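Local atomic coordinates of polyprenyl synthetase (Nonlabens dokdonensis, PDB entry 6KD7), a protein that probably acts as a magnesium-dependent prenyltransferase of the FPP/GGPP synthase family, building geranylgeranyl pyrophosphate from smaller isoprenoid units. Residues K5-T10 with L46-A51; R41-L46 with V70-T75. One frame throughout, in Å; residues are numbered along the deposited sequence.

Contact 1: K5-T10 with L46-A51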
ATOM      1  N   LYS A   5      -0.213 -11.137 -48.444  1.00 58.31           N
ATOM      2  CA  LYS A   5      -1.555 -11.600 -48.003  1.00 55.45           C
ATOM      3  C   LYS A   5      -1.614 -13.130 -48.117  1.00 47.78           C
ATOM      4  O   LYS A   5      -2.189 -13.794 -47.259  1.00 46.00           O
ATOM      5  CB  LYS A   5      -2.643 -10.925 -48.842  1.00 66.96           C
ATOM      6  CG  LYS A   5      -4.044 -11.051 -48.262  1.00 77.13           C
ATOM      7  CD  LYS A   5      -5.142 -11.152 -49.301  1.00 92.19           C
ATOM      8  CE  LYS A   5      -6.357 -11.904 -48.794  1.00 99.74           C
ATOM      9  NZ  LYS A   5      -7.435 -11.927 -49.810  1.00107.36           N
ATOM     10  N   SER A   6      -1.057 -13.674 -49.184  1.00 46.28           N
ATOM     11  CA  SER A   6      -0.996 -15.132 -49.430  1.00 45.65           C
ATOM     12  C   SER A   6      -0.085 -15.795 -48.367  1.00 46.17           C
ATOM     13  O   SER A   6      -0.497 -16.821 -47.766  1.00 40.55           O
ATOM     14  CB  SER A   6      -0.514 -15.372 -50.845  1.00 45.34           C
ATOM     15  OG  SER A   6      -0.014 -16.688 -50.981  1.00 51.16           O
ATOM     16  N   LEU A   7       1.129 -15.262 -48.164  1.00 40.73           N
ATOM     17  CA  LEU A   7       2.078 -15.762 -47.120  1.00 38.76           C
ATOM     18  C   LEU A   7       1.422 -15.676 -45.731  1.00 35.33           C
ATOM     19  O   LEU A   7       1.456 -16.699 -45.005  1.00 37.29           O
ATOM     20  CB  LEU A   7       3.386 -14.972 -47.195  1.00 38.97           C
ATOM     21  CG  LEU A   7       4.251 -15.291 -48.413  1.00 38.59           C
ATOM     22  CD1 LEU A   7       5.463 -14.400 -48.450  1.00 39.73           C
ATOM     23  CD2 LEU A   7       4.644 -16.767 -48.452  1.00 38.66           C
ATOM     24  N   ARG A   8       0.778 -14.560 -45.417  1.00 35.74           N
ATOM     25  CA  ARG A   8       0.155 -14.401 -44.086  1.00 40.23           C
ATOM     26  C   ARG A   8      -0.917 -15.474 -43.897  1.00 44.33           C
ATOM     27  O   ARG A   8      -0.987 -16.042 -42.816  1.00 43.59           O
ATOM     28  CB  ARG A   8      -0.408 -12.988 -43.931  1.00 44.05           C
ATOM     29  CG  ARG A   8      -0.748 -12.610 -42.497  1.00 53.44           C
ATOM     30  CD  ARG A   8      -1.222 -11.183 -42.314  1.00 50.29           C
ATOM     31  NE  ARG A   8      -0.167 -10.208 -42.523  1.00 59.66           N
ATOM     32  CZ  ARG A   8      -0.003  -9.492 -43.627  1.00 64.07           C
ATOM     33  NH1 ARG A   8       0.989  -8.629 -43.712  1.00 56.45           N
ATOM     34  NH2 ARG A   8      -0.837  -9.632 -44.638  1.00 70.66           N
ATOM     35  N   THR A   9      -1.659 -15.791 -44.954  1.00 42.15           N
ATOM     36  CA  THR A   9      -2.797 -16.725 -44.833  1.00 42.15           C
ATOM     37  C   THR A   9      -2.235 -18.119 -44.542  1.00 37.69           C
ATOM     38  O   THR A   9      -2.761 -18.798 -43.633  1.00 39.20           O
ATOM     39  CB  THR A   9      -3.715 -16.617 -46.070  1.00 47.16           C
ATOM     40  OG1 THR A   9      -4.291 -15.308 -46.102  1.00 46.61           O
ATOM     41  CG2 THR A   9      -4.833 -17.635 -46.065  1.00 41.52           C
ATOM     42  N   THR A  10      -1.241 -18.552 -45.316  1.00 37.05           N
ATOM     43  CA  THR A  10      -0.542 -19.850 -45.126  1.00 37.74           C
ATOM     44  C   THR A  10       0.081 -19.857 -43.715  1.00 36.65           C
ATOM     45  O   THR A  10      -0.061 -20.856 -43.001  1.00 36.01           O
ATOM     46  CB  THR A  10       0.600 -20.037 -46.130  1.00 45.24           C
ATOM     47  OG1 THR A  10       0.183 -19.593 -47.421  1.00 51.08           O
ATOM     48  CG2 THR A  10       1.125 -21.459 -46.165  1.00 41.26           C
ATOM     49  N   LEU A  46       9.158 -12.092 -43.239  1.00 23.81           N
ATOM     50  CA  LEU A  46      10.509 -11.835 -43.797  1.00 28.09           C
ATOM     51  C   LEU A  46      11.228 -13.182 -44.055  1.00 31.64           C
ATOM     52  O   LEU A  46      11.930 -13.284 -45.086  1.00 29.52           O
ATOM     53  CB  LEU A  46      11.323 -10.947 -42.856  1.00 30.52           C
ATOM     54  CG  LEU A  46      10.882  -9.483 -42.770  1.00 34.36           C
ATOM     55  CD1 LEU A  46      11.604  -8.759 -41.643  1.00 35.35           C
ATOM     56  CD2 LEU A  46      11.098  -8.754 -44.076  1.00 37.39           C
ATOM     57  N   THR A  47      11.076 -14.155 -43.150  1.00 29.91           N
ATOM     58  CA  THR A  47      11.706 -15.492 -43.214  1.00 29.17           C
ATOM     59  C   THR A  47      11.193 -16.184 -44.493  1.00 33.07           C
ATOM     60  O   THR A  47      12.061 -16.587 -45.321  1.00 30.27           O
ATOM     61  CB  THR A  47      11.479 -16.274 -41.909  1.00 28.40           C
ATOM     62  OG1 THR A  47      12.157 -15.584 -40.849  1.00 27.57           O
ATOM     63  CG2 THR A  47      12.001 -17.690 -42.022  1.00 29.82           C
ATOM     64  N   LEU A  48       9.871 -16.233 -44.678  1.00 29.73           N
ATOM     65  CA  LEU A  48       9.215 -16.861 -45.860  1.00 33.67           C
ATOM     66  C   LEU A  48       9.639 -16.142 -47.149  1.00 33.77           C
ATOM     67  O   LEU A  48      10.017 -16.810 -48.120  1.00 34.87           O
ATOM     68  CB  LEU A  48       7.705 -16.836 -45.696  1.00 30.50           C
ATOM     69  CG  LEU A  48       7.183 -17.467 -44.427  1.00 30.71           C
ATOM     70  CD1 LEU A  48       5.671 -17.367 -44.386  1.00 31.82           C
ATOM     71  CD2 LEU A  48       7.622 -18.911 -44.283  1.00 33.86           C
ATOM     72  N   MET A  49       9.672 -14.824 -47.152  1.00 31.22           N
ATOM     73  CA  MET A  49      10.041 -14.063 -48.354  1.00 33.38           C
ATOM     74  C   MET A  49      11.484 -14.410 -48.722  1.00 36.87           C
ATOM     75  O   MET A  49      11.751 -14.603 -49.920  1.00 31.06           O
ATOM     76  CB  MET A  49       9.918 -12.551 -48.128  1.00 36.75           C
ATOM     77  CG  MET A  49       8.461 -12.045 -48.080  1.00 39.06           C
ATOM     78  SD  MET A  49       8.356 -10.406 -47.294  1.00 47.57           S
ATOM     79  CE  MET A  49       9.172  -9.455 -48.562  1.00 44.84           C
ATOM     80  N   SER A  50      12.388 -14.425 -47.742  1.00 32.25           N
ATOM     81  CA  SER A  50      13.839 -14.703 -47.929  1.00 33.50           C
ATOM     82  C   SER A  50      13.993 -16.095 -48.552  1.00 34.79           C
ATOM     83  O   SER A  50      14.693 -16.242 -49.550  1.00 35.55           O
ATOM     84  CB  SER A  50      14.579 -14.644 -46.632  1.00 35.52           C
ATOM     85  OG  SER A  50      15.979 -14.613 -46.845  1.00 34.59           O
ATOM     86  N   ALA A  51      13.342 -17.076 -47.957  1.00 29.97           N
ATOM     87  CA  ALA A  51      13.331 -18.456 -48.425  1.00 34.75           C
ATOM     88  C   ALA A  51      12.942 -18.449 -49.920  1.00 38.82           C
ATOM     89  O   ALA A  51      13.767 -18.860 -50.716  1.00 33.25           O
ATOM     90  CB  ALA A  51      12.403 -19.266 -47.572  1.00 32.90           C
TER
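Leu7 spreads its two methyl branches over helix 42-54 and touches a different residue with each. CD1 meets Met49 at its CG methylene, 3.8 Å away, while CD2 lies 4.1 Å from CB of Leu48. The leucine points toward the other helix, its CG anti to the carbonyl carbon and beside the backbone N (chi1 -72°). CA of Leu7 and CA of Leu48 are the nearest such pair, 7.3 Å apart. The two leucines slide past each other in opposite directions, and CD2 meets Leu48 near the root of its side chain. Met49 instead runs across Leu7 at about a right angle; its chain bends at chi3, and it also packs against Leu315 and Phe318 of helix 309-322. Leu48 leans in addition on Ala65 of helix 58-82. No hydrogen bond joins the two segments, and all three touching residues are buried. On the first helix, Thr9 and Thr10 turn their hydroxyls back on the backbone: Thr9 OG1 bonds to Lys5 O at 2.8 Å, and Thr10 OG1 likewise to Ser6 O. The arrangement is apolar helix-to-helix packing, laying the N-terminal helix 4-18 against helix 42-54 in the all-helical fold of the polyprenyl synthetases.

Contact 2: R41-L46 with V70-T75. With PPV (pyrophosphate), chain B.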
ATOM      1  N   ARG A  41       2.406  -9.484 -38.627  1.00 35.64           N
ATOM      2  CA  ARG A  41       3.363 -10.628 -38.546  1.00 32.13           C
ATOM      3  C   ARG A  41       4.546 -10.392 -39.480  1.00 31.60           C
ATOM      4  O   ARG A  41       4.930 -11.333 -40.184  1.00 30.05           O
ATOM      5  CB  ARG A  41       2.765 -11.942 -39.059  1.00 33.14           C
ATOM      6  CG  ARG A  41       1.379 -12.257 -38.541  1.00 35.38           C
ATOM      7  CD  ARG A  41       1.382 -12.613 -37.085  1.00 39.18           C
ATOM      8  NE  ARG A  41       0.042 -12.781 -36.562  1.00 42.29           N
ATOM      9  CZ  ARG A  41      -0.234 -13.401 -35.419  1.00 44.03           C
ATOM     10  NH1 ARG A  41       0.733 -13.869 -34.638  1.00 38.97           N
ATOM     11  NH2 ARG A  41      -1.486 -13.518 -35.048  1.00 41.27           N
ATOM     12  N   LEU A  42       5.035  -9.161 -39.562  1.00 31.64           N
ATOM     13  CA  LEU A  42       6.184  -8.753 -40.397  1.00 34.19           C
ATOM     14  C   LEU A  42       7.319  -9.764 -40.235  1.00 35.22           C
ATOM     15  O   LEU A  42       7.932 -10.154 -41.252  1.00 33.86           O
ATOM     16  CB  LEU A  42       6.626  -7.356 -39.948  1.00 40.53           C
ATOM     17  CG  LEU A  42       8.041  -6.892 -40.312  1.00 50.80           C
ATOM     18  CD1 LEU A  42       8.058  -6.360 -41.737  1.00 58.67           C
ATOM     19  CD2 LEU A  42       8.573  -5.801 -39.358  1.00 52.77           C
ATOM     20  N   ARG A  43       7.704 -10.103 -39.008  1.00 34.02           N
ATOM     21  CA  ARG A  43       8.996 -10.819 -38.804  1.00 32.12           C
ATOM     22  C   ARG A  43       8.939 -12.210 -39.427  1.00 28.61           C
ATOM     23  O   ARG A  43       9.750 -12.557 -40.265  1.00 26.69           O
ATOM     24  CB  ARG A  43       9.347 -10.766 -37.321  1.00 36.70           C
ATOM     25  CG  ARG A  43       9.785  -9.376 -36.879  1.00 35.70           C
ATOM     26  CD  ARG A  43       9.867  -9.332 -35.372  1.00 36.17           C
ATOM     27  NE  ARG A  43      10.182  -7.986 -34.962  1.00 31.51           N
ATOM     28  CZ  ARG A  43       9.282  -7.053 -34.958  1.00 35.30           C
ATOM     29  NH1 ARG A  43       9.590  -5.849 -34.573  1.00 34.08           N
ATOM     30  NH2 ARG A  43       8.046  -7.321 -35.312  1.00 37.58           N
ATOM     31  N   PRO A  44       7.948 -13.057 -39.121  1.00 28.85           N
ATOM     32  CA  PRO A  44       7.899 -14.370 -39.744  1.00 30.73           C
ATOM     33  C   PRO A  44       7.824 -14.292 -41.281  1.00 33.06           C
ATOM     34  O   PRO A  44       8.410 -15.100 -41.913  1.00 31.54           O
ATOM     35  CB  PRO A  44       6.652 -15.020 -39.139  1.00 31.18           C
ATOM     36  CG  PRO A  44       5.891 -13.893 -38.498  1.00 29.25           C
ATOM     37  CD  PRO A  44       6.910 -12.840 -38.142  1.00 27.77           C
ATOM     38  N   LEU A  45       7.118 -13.307 -41.827  1.00 29.99           N
ATOM     39  CA  LEU A  45       6.935 -13.159 -43.289  1.00 28.84           C
ATOM     40  C   LEU A  45       8.254 -12.775 -43.920  1.00 26.23           C
ATOM     41  O   LEU A  45       8.440 -13.166 -45.027  1.00 28.64           O
ATOM     42  CB  LEU A  45       5.844 -12.134 -43.625  1.00 31.36           C
ATOM     43  CG  LEU A  45       4.453 -12.493 -43.098  1.00 36.13           C
ATOM     44  CD1 LEU A  45       3.400 -11.589 -43.676  1.00 39.03           C
ATOM     45  CD2 LEU A  45       4.092 -13.936 -43.369  1.00 43.36           C
ATOM     46  N   LEU A  46       9.158 -12.092 -43.239  1.00 23.81           N
ATOM     47  CA  LEU A  46      10.509 -11.835 -43.797  1.00 28.09           C
ATOM     48  C   LEU A  46      11.228 -13.182 -44.055  1.00 31.64           C
ATOM     49  O   LEU A  46      11.930 -13.284 -45.086  1.00 29.52           O
ATOM     50  CB  LEU A  46      11.323 -10.947 -42.856  1.00 30.52           C
ATOM     51  CG  LEU A  46      10.882  -9.483 -42.770  1.00 34.36           C
ATOM     52  CD1 LEU A  46      11.604  -8.759 -41.643  1.00 35.35           C
ATOM     53  CD2 LEU A  46      11.098  -8.754 -44.076  1.00 37.39           C
ATOM     54  N   VAL A  70       7.211 -16.885 -32.470  1.00 23.37           N
ATOM     55  CA  VAL A  70       7.079 -17.338 -31.067  1.00 23.16           C
ATOM     56  C   VAL A  70       8.111 -16.577 -30.237  1.00 26.61           C
ATOM     57  O   VAL A  70       7.739 -16.033 -29.190  1.00 24.38           O
ATOM     58  CB  VAL A  70       7.205 -18.844 -30.950  1.00 24.32           C
ATOM     59  CG1 VAL A  70       7.297 -19.286 -29.507  1.00 25.75           C
ATOM     60  CG2 VAL A  70       6.010 -19.503 -31.625  1.00 26.52           C
ATOM     61  N   PHE A  71       9.313 -16.414 -30.771  1.00 25.45           N
ATOM     62  CA  PHE A  71      10.400 -15.703 -30.083  1.00 24.47           C
ATOM     63  C   PHE A  71       9.959 -14.273 -29.837  1.00 25.19           C
ATOM     64  O   PHE A  71      10.043 -13.812 -28.686  1.00 24.32           O
ATOM     65  CB  PHE A  71      11.725 -15.712 -30.852  1.00 21.94           C
ATOM     66  CG  PHE A  71      12.746 -14.832 -30.207  1.00 20.33           C
ATOM     67  CD1 PHE A  71      13.379 -15.226 -29.041  1.00 22.53           C
ATOM     68  CD2 PHE A  71      13.009 -13.586 -30.699  1.00 19.67           C
ATOM     69  CE1 PHE A  71      14.270 -14.379 -28.395  1.00 19.84           C
ATOM     70  CE2 PHE A  71      13.898 -12.737 -30.057  1.00 19.95           C
ATOM     71  CZ  PHE A  71      14.523 -13.135 -28.906  1.00 21.33           C
ATOM     72  N   HIS A  72       9.577 -13.569 -30.893  1.00 21.73           N
ATOM     73  CA  HIS A  72       9.186 -12.141 -30.792  1.00 24.63           C
ATOM     74  C   HIS A  72       8.095 -11.963 -29.707  1.00 24.10           C
ATOM     75  O   HIS A  72       8.248 -11.057 -28.887  1.00 22.78           O
ATOM     76  CB  HIS A  72       8.688 -11.624 -32.122  1.00 24.57           C
ATOM     77  CG  HIS A  72       8.289 -10.195 -32.084  1.00 26.97           C
ATOM     78  ND1 HIS A  72       9.190  -9.192 -31.723  1.00 26.93           N
ATOM     79  CD2 HIS A  72       7.114  -9.604 -32.393  1.00 27.38           C
ATOM     80  CE1 HIS A  72       8.579  -8.041 -31.802  1.00 27.14           C
ATOM     81  NE2 HIS A  72       7.310  -8.270 -32.231  1.00 27.91           N
ATOM     82  N   ASN A  73       7.103 -12.841 -29.685  1.00 22.47           N
ATOM     83  CA  ASN A  73       5.972 -12.774 -28.742  1.00 26.63           C
ATOM     84  C   ASN A  73       6.478 -13.086 -27.337  1.00 27.34           C
ATOM     85  O   ASN A  73       5.976 -12.445 -26.418  1.00 24.54           O
ATOM     86  CB  ASN A  73       4.800 -13.642 -29.174  1.00 28.69           C
ATOM     87  CG  ASN A  73       4.001 -12.931 -30.244  1.00 32.71           C
ATOM     88  OD1 ASN A  73       3.239 -12.036 -29.913  1.00 31.90           O
ATOM     89  ND2 ASN A  73       4.312 -13.189 -31.510  1.00 26.41           N
ATOM     90  N   PHE A  74       7.495 -13.929 -27.221  1.00 24.62           N
ATOM     91  CA  PHE A  74       8.092 -14.208 -25.898  1.00 22.73           C
ATOM     92  C   PHE A  74       8.664 -12.892 -25.370  1.00 22.46           C
ATOM     93  O   PHE A  74       8.396 -12.565 -24.233  1.00 23.30           O
ATOM     94  CB  PHE A  74       9.196 -15.255 -26.027  1.00 22.27           C
ATOM     95  CG  PHE A  74      10.433 -14.986 -25.212  1.00 20.27           C
ATOM     96  CD1 PHE A  74      10.433 -15.166 -23.843  1.00 22.16           C
ATOM     97  CD2 PHE A  74      11.610 -14.573 -25.813  1.00 21.17           C
ATOM     98  CE1 PHE A  74      11.573 -14.938 -23.093  1.00 21.69           C
ATOM     99  CE2 PHE A  74      12.750 -14.349 -25.061  1.00 22.66           C
ATOM    100  CZ  PHE A  74      12.727 -14.523 -23.702  1.00 23.84           C
ATOM    101  N   THR A  75       9.346 -12.135 -26.230  1.00 20.13           N
ATOM    102  CA  THR A  75       9.934 -10.865 -25.806  1.00 22.57           C
ATOM    103  C   THR A  75       8.803  -9.904 -25.427  1.00 26.98           C
ATOM    104  O   THR A  75       9.000  -9.121 -24.508  1.00 23.54           O
ATOM    105  CB  THR A  75      10.906 -10.260 -26.819  1.00 22.79           C
ATOM    106  OG1 THR A  75      10.202  -9.727 -27.929  1.00 23.20           O
ATOM    107  CG2 THR A  75      11.934 -11.268 -27.265  1.00 25.96           C
TER
HETATM  108  O11 PPV B 401       5.562  -3.298 -33.625  1.00 86.48           O
HETATM  109  P1  PPV B 401       5.767  -4.512 -34.463  1.00 85.21           P
HETATM  110  O21 PPV B 401       7.203  -4.764 -34.717  1.00 74.39           O
HETATM  111  O31 PPV B 401       4.978  -4.452 -35.727  1.00 77.65           O
HETATM  112  OPP PPV B 401       5.244  -5.816 -33.607  1.00 89.00           O
HETATM  113  P2  PPV B 401       3.838  -6.559 -33.243  1.00 86.84           P
HETATM  114  O12 PPV B 401       3.184  -5.742 -32.191  1.00113.34           O
HETATM  115  O22 PPV B 401       3.037  -6.573 -34.511  1.00 84.96           O
HETATM  116  O32 PPV B 401       4.140  -7.938 -32.768  1.00 74.13           O
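A flat guanidinium-imidazole stack between Arg43 and His72 joins the start of helix 42-54 to the middle of helix 58-82, deep in the chain, where both residues line the pyrophosphate pocket. The guanidinium lies flat on the imidazole, centres 3.7 Å apart and planes within 10° of each other. CZ sits nearly over CE1 of the ring, and CD rests above the same face as a CH-pi contact, 3.8 Å from the ring centroid. Arg43 gets there on a chain extended from CG to NE, whereas His72 has its CG anti to the backbone N (chi1 -180°), which swings the ring out to meet it. NH2 comes within 3.3 Å of His72 NE2, but from above the ring and at a poor angle, and the two do not hydrogen-bond. Each group turns an edge to the pyrophosphate. Arg43 grips one pyrophosphate oxygen with two N-H groups, NH1 at 2.6 Å and NH2 at 2.8 Å from O21. His72 NE2 makes two weak bonds, one 3.2 Å to O32 but well bent (126°), one longer but straighter to the bridging OPP. Replacing Arg43 with an alanine would strip O21 of these two donors and is likely to leave the imidazole, its flat cover gone, freer to tilt. At the helix start, Arg41 forms a salt bridge with Glu69, and Arg88, Leu76 and Phe205 complete the pocket. The chemistry implies a shared anion site: arginine probably offsets charge on one phosphate, histidine adds weak hydrogen bonds at the bridge and other phosphate, and the stack is consistent with holding both groups parallel.

In the fold
From the N terminus the chain runs through helix 4-18 and helix 25-35 before entering helix 42-54, whose middle returns to residues 5-10 and closes the loop of contact 1. Before that closure, residues 41-46 have already opened contact 2, which is completed only when helix 58-82 brings residues 70-75 alongside. The two loops therefore cross rather than nest. Leu46 lies in a segment of both, though it touches the opposite segment in neither, and the contact centres lie about 12 Å apart. Leu45, in the first turns of the shared helix, also packs against Leu7 and Arg8. Helix 42-54 thus carries the N-terminal helix on one stretch and faces the pyrophosphate pocket with another.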